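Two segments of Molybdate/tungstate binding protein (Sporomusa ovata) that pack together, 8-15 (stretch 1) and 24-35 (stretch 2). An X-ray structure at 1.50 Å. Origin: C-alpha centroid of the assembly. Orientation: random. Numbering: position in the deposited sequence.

Stretch 1 (8-15) KLEATVKE
Stretch 2 (24-35) KIVMDYKGTELV

How are the two stretches aligned? Strand 8-15 runs antiparallel to strand 24-29, their directions 133° apart. T12 and D28 form a hydrogen-bonded pair (T12 N to D28 O 3.0 Å, D28 N to T12 O 2.8 Å), and V13 faces M27, CA to CA 4.4 Å.

Where does the register slip? Between V13 and E15, at a beta bulge in which K14 has phi/psi of -100/-50: V26 O accepts from both K14 N (2.7 Å) and E15 N (3.3 Å), while V26 N donates to E15 O at 2.9 Å.

Where does the K14 side chain go? Its CA-to-CB bond points toward stretch 2, and chi angles m, t, m, t carry the chain past V26 (K14 CE to V26 CG1 3.8 Å) into a salt bridge, K14 NZ to E33 OE1 2.7 Å. E33, chi1 t and chi2 t, extends to meet it. A water links K14 NZ to D28 OD2.

How is Y29 held? With chi1 t and chi2 68°, it presents one ring face to L9 (m, t), whose CB sits 4.0 Å from the Y29 ring centroid in a CH-pi contact; E10 O meets the edge, 3.1 Å from Y29 CD1. L9 CD1 also reaches L34 CD1 (m, t) at 3.9 Å. A type I' turn runs from Y29 to T32, where G31's phi/psi of 99/-12 calls for glycine.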

# COMPACT_ATOMS: atom_id res chain seq x y z
N LYS A 8 8.80 13.12 0.36
CA LYS A 8 8.86 13.77 1.65
C LYS A 8 8.21 15.15 1.54
O LYS A 8 8.63 15.94 0.68
CB LYS A 8 10.29 13.96 2.16
CG LYS A 8 10.99 12.73 2.69
CD LYS A 8 11.67 11.90 1.61
CE LYS A 8 12.71 10.98 2.25
NZ LYS A 8 13.36 10.11 1.23
N LEU A 9 7.21 15.42 2.37
CA LEU A 9 6.56 16.73 2.37
C LEU A 9 6.68 17.35 3.77
O LEU A 9 6.13 16.78 4.72
CB LEU A 9 5.10 16.64 1.94
CG LEU A 9 4.81 15.96 0.60
CD1 LEU A 9 3.32 15.69 0.48
CD2 LEU A 9 5.28 16.83 -0.56
N GLU A 10 7.38 18.46 3.89
CA GLU A 10 7.52 19.12 5.19
C GLU A 10 6.24 19.88 5.52
O GLU A 10 5.95 20.91 4.91
CB GLU A 10 8.74 20.04 5.20
CG GLU A 10 10.04 19.27 4.96
CD GLU A 10 11.27 20.14 5.02
OE1 GLU A 10 11.14 21.38 5.18
OE2 GLU A 10 12.39 19.61 4.91
N ALA A 11 5.47 19.35 6.45
CA ALA A 11 4.16 19.90 6.78
C ALA A 11 3.97 20.25 8.24
O ALA A 11 4.87 20.09 9.07
CB ALA A 11 3.13 18.84 6.38
N THR A 12 2.78 20.77 8.55
CA THR A 12 2.46 21.15 9.92
C THR A 12 1.16 20.47 10.34
O THR A 12 0.20 20.44 9.57
CB THR A 12 2.34 22.67 10.08
OG1 THR A 12 3.58 23.30 9.75
CG2 THR A 12 1.98 23.07 11.51
N VAL A 13 1.15 19.87 11.54
CA VAL A 13 -0.07 19.24 12.03
C VAL A 13 -1.12 20.30 12.39
O VAL A 13 -0.81 21.22 13.15
CB VAL A 13 0.18 18.36 13.26
CG1 VAL A 13 -1.09 17.70 13.77
CG2 VAL A 13 1.23 17.29 12.95
N LYS A 14 -2.33 20.14 11.88
CA LYS A 14 -3.43 21.05 12.19
C LYS A 14 -4.34 20.44 13.27
O LYS A 14 -4.65 21.09 14.27
CB LYS A 14 -4.28 21.37 10.96
CG LYS A 14 -3.56 22.10 9.85
CD LYS A 14 -4.52 22.74 8.86
CE LYS A 14 -5.28 21.71 8.04
NZ LYS A 14 -6.16 22.36 7.02
N GLU A 15 -4.74 19.19 13.06
CA GLU A 15 -5.65 18.52 13.98
C GLU A 15 -5.40 17.02 14.02
O GLU A 15 -4.88 16.43 13.08
CB GLU A 15 -7.11 18.80 13.58
CG GLU A 15 -7.48 20.26 13.81
CD GLU A 15 -8.89 20.66 13.46
OE1 GLU A 15 -9.85 19.99 13.89
OE2 GLU A 15 -9.08 21.68 12.75
N LYS A 24 -6.50 10.00 12.74
CA LYS A 24 -6.47 10.84 11.55
C LYS A 24 -5.55 12.03 11.84
O LYS A 24 -5.78 12.76 12.80
CB LYS A 24 -7.87 11.35 11.19
CG LYS A 24 -7.87 12.35 10.05
CD LYS A 24 -9.25 12.85 9.67
CE LYS A 24 -9.96 13.61 10.77
NZ LYS A 24 -11.19 14.30 10.27
N ILE A 25 -4.52 12.23 11.02
CA ILE A 25 -3.60 13.34 11.21
C ILE A 25 -3.85 14.31 10.05
O ILE A 25 -3.60 13.95 8.90
CB ILE A 25 -2.12 12.92 11.19
CG1 ILE A 25 -1.86 11.68 12.05
CG2 ILE A 25 -1.23 14.06 11.65
CD1 ILE A 25 -2.25 11.76 13.50
N VAL A 26 -4.42 15.46 10.38
CA VAL A 26 -4.72 16.47 9.36
C VAL A 26 -3.56 17.47 9.34
O VAL A 26 -3.22 18.03 10.38
CB VAL A 26 -6.03 17.22 9.64
CG1 VAL A 26 -6.35 18.14 8.46
CG2 VAL A 26 -7.19 16.26 9.86
N MET A 27 -2.95 17.64 8.18
CA MET A 27 -1.79 18.52 8.08
C MET A 27 -1.97 19.58 7.00
O MET A 27 -2.80 19.45 6.10
CB MET A 27 -0.56 17.66 7.72
CG MET A 27 -0.18 16.68 8.82
SD MET A 27 0.99 15.42 8.24
CE MET A 27 -0.12 14.34 7.34
N ASP A 28 -1.17 20.63 7.10
CA ASP A 28 -1.13 21.65 6.07
C ASP A 28 0.23 21.56 5.37
O ASP A 28 1.26 21.49 6.04
CB ASP A 28 -1.29 23.08 6.61
CG ASP A 28 -1.20 24.09 5.48
OD1 ASP A 28 -0.14 24.74 5.36
OD2 ASP A 28 -2.18 24.22 4.71
N TYR A 29 0.18 21.53 4.04
CA TYR A 29 1.40 21.55 3.25
C TYR A 29 1.32 22.72 2.27
O TYR A 29 0.67 22.59 1.23
CB TYR A 29 1.64 20.25 2.48
CG TYR A 29 2.97 20.34 1.74
CD1 TYR A 29 4.16 20.38 2.46
CD2 TYR A 29 3.01 20.41 0.36
CE1 TYR A 29 5.37 20.47 1.80
CE2 TYR A 29 4.22 20.51 -0.30
CZ TYR A 29 5.39 20.54 0.43
OH TYR A 29 6.60 20.63 -0.23
N LYS A 30 1.96 23.84 2.62
CA LYS A 30 1.96 25.00 1.74
C LYS A 30 0.57 25.37 1.27
O LYS A 30 0.38 25.80 0.12
CB LYS A 30 2.90 24.74 0.54
CG LYS A 30 4.33 24.41 0.93
CD LYS A 30 5.22 24.15 -0.28
CE LYS A 30 6.65 23.90 0.16
NZ LYS A 30 7.50 23.41 -0.96
N GLY A 31 -0.43 25.24 2.14
CA GLY A 31 -1.79 25.58 1.80
C GLY A 31 -2.67 24.41 1.40
O GLY A 31 -3.89 24.58 1.27
N THR A 32 -2.10 23.24 1.16
CA THR A 32 -2.89 22.07 0.79
C THR A 32 -3.12 21.22 2.04
O THR A 32 -2.19 21.04 2.82
CB THR A 32 -2.20 21.20 -0.27
OG1 THR A 32 -2.10 21.90 -1.52
CG2 THR A 32 -2.98 19.92 -0.55
N GLU A 33 -4.35 20.72 2.20
CA GLU A 33 -4.63 19.86 3.34
C GLU A 33 -4.22 18.42 3.01
O GLU A 33 -4.55 17.91 1.95
CB GLU A 33 -6.11 19.90 3.70
CG GLU A 33 -6.40 19.07 4.95
CD GLU A 33 -7.77 19.38 5.53
OE1 GLU A 33 -7.88 20.43 6.18
OE2 GLU A 33 -8.68 18.56 5.30
N LEU A 34 -3.48 17.81 3.93
CA LEU A 34 -3.07 16.42 3.78
C LEU A 34 -3.75 15.63 4.91
O LEU A 34 -4.02 16.19 5.97
CB LEU A 34 -1.56 16.23 3.89
CG LEU A 34 -0.66 17.04 2.94
CD1 LEU A 34 0.80 16.74 3.21
CD2 LEU A 34 -1.03 16.74 1.49
N VAL A 35 -4.02 14.36 4.66
CA VAL A 35 -4.64 13.51 5.67
C VAL A 35 -3.91 12.17 5.71
O VAL A 35 -3.84 11.47 4.70
CB VAL A 35 -6.14 13.27 5.44
CG1 VAL A 35 -6.73 12.35 6.51
CG2 VAL A 35 -6.89 14.60 5.42
O HOH W 1 8.58 19.79 1.41
O HOH W 2 -4.54 23.03 4.81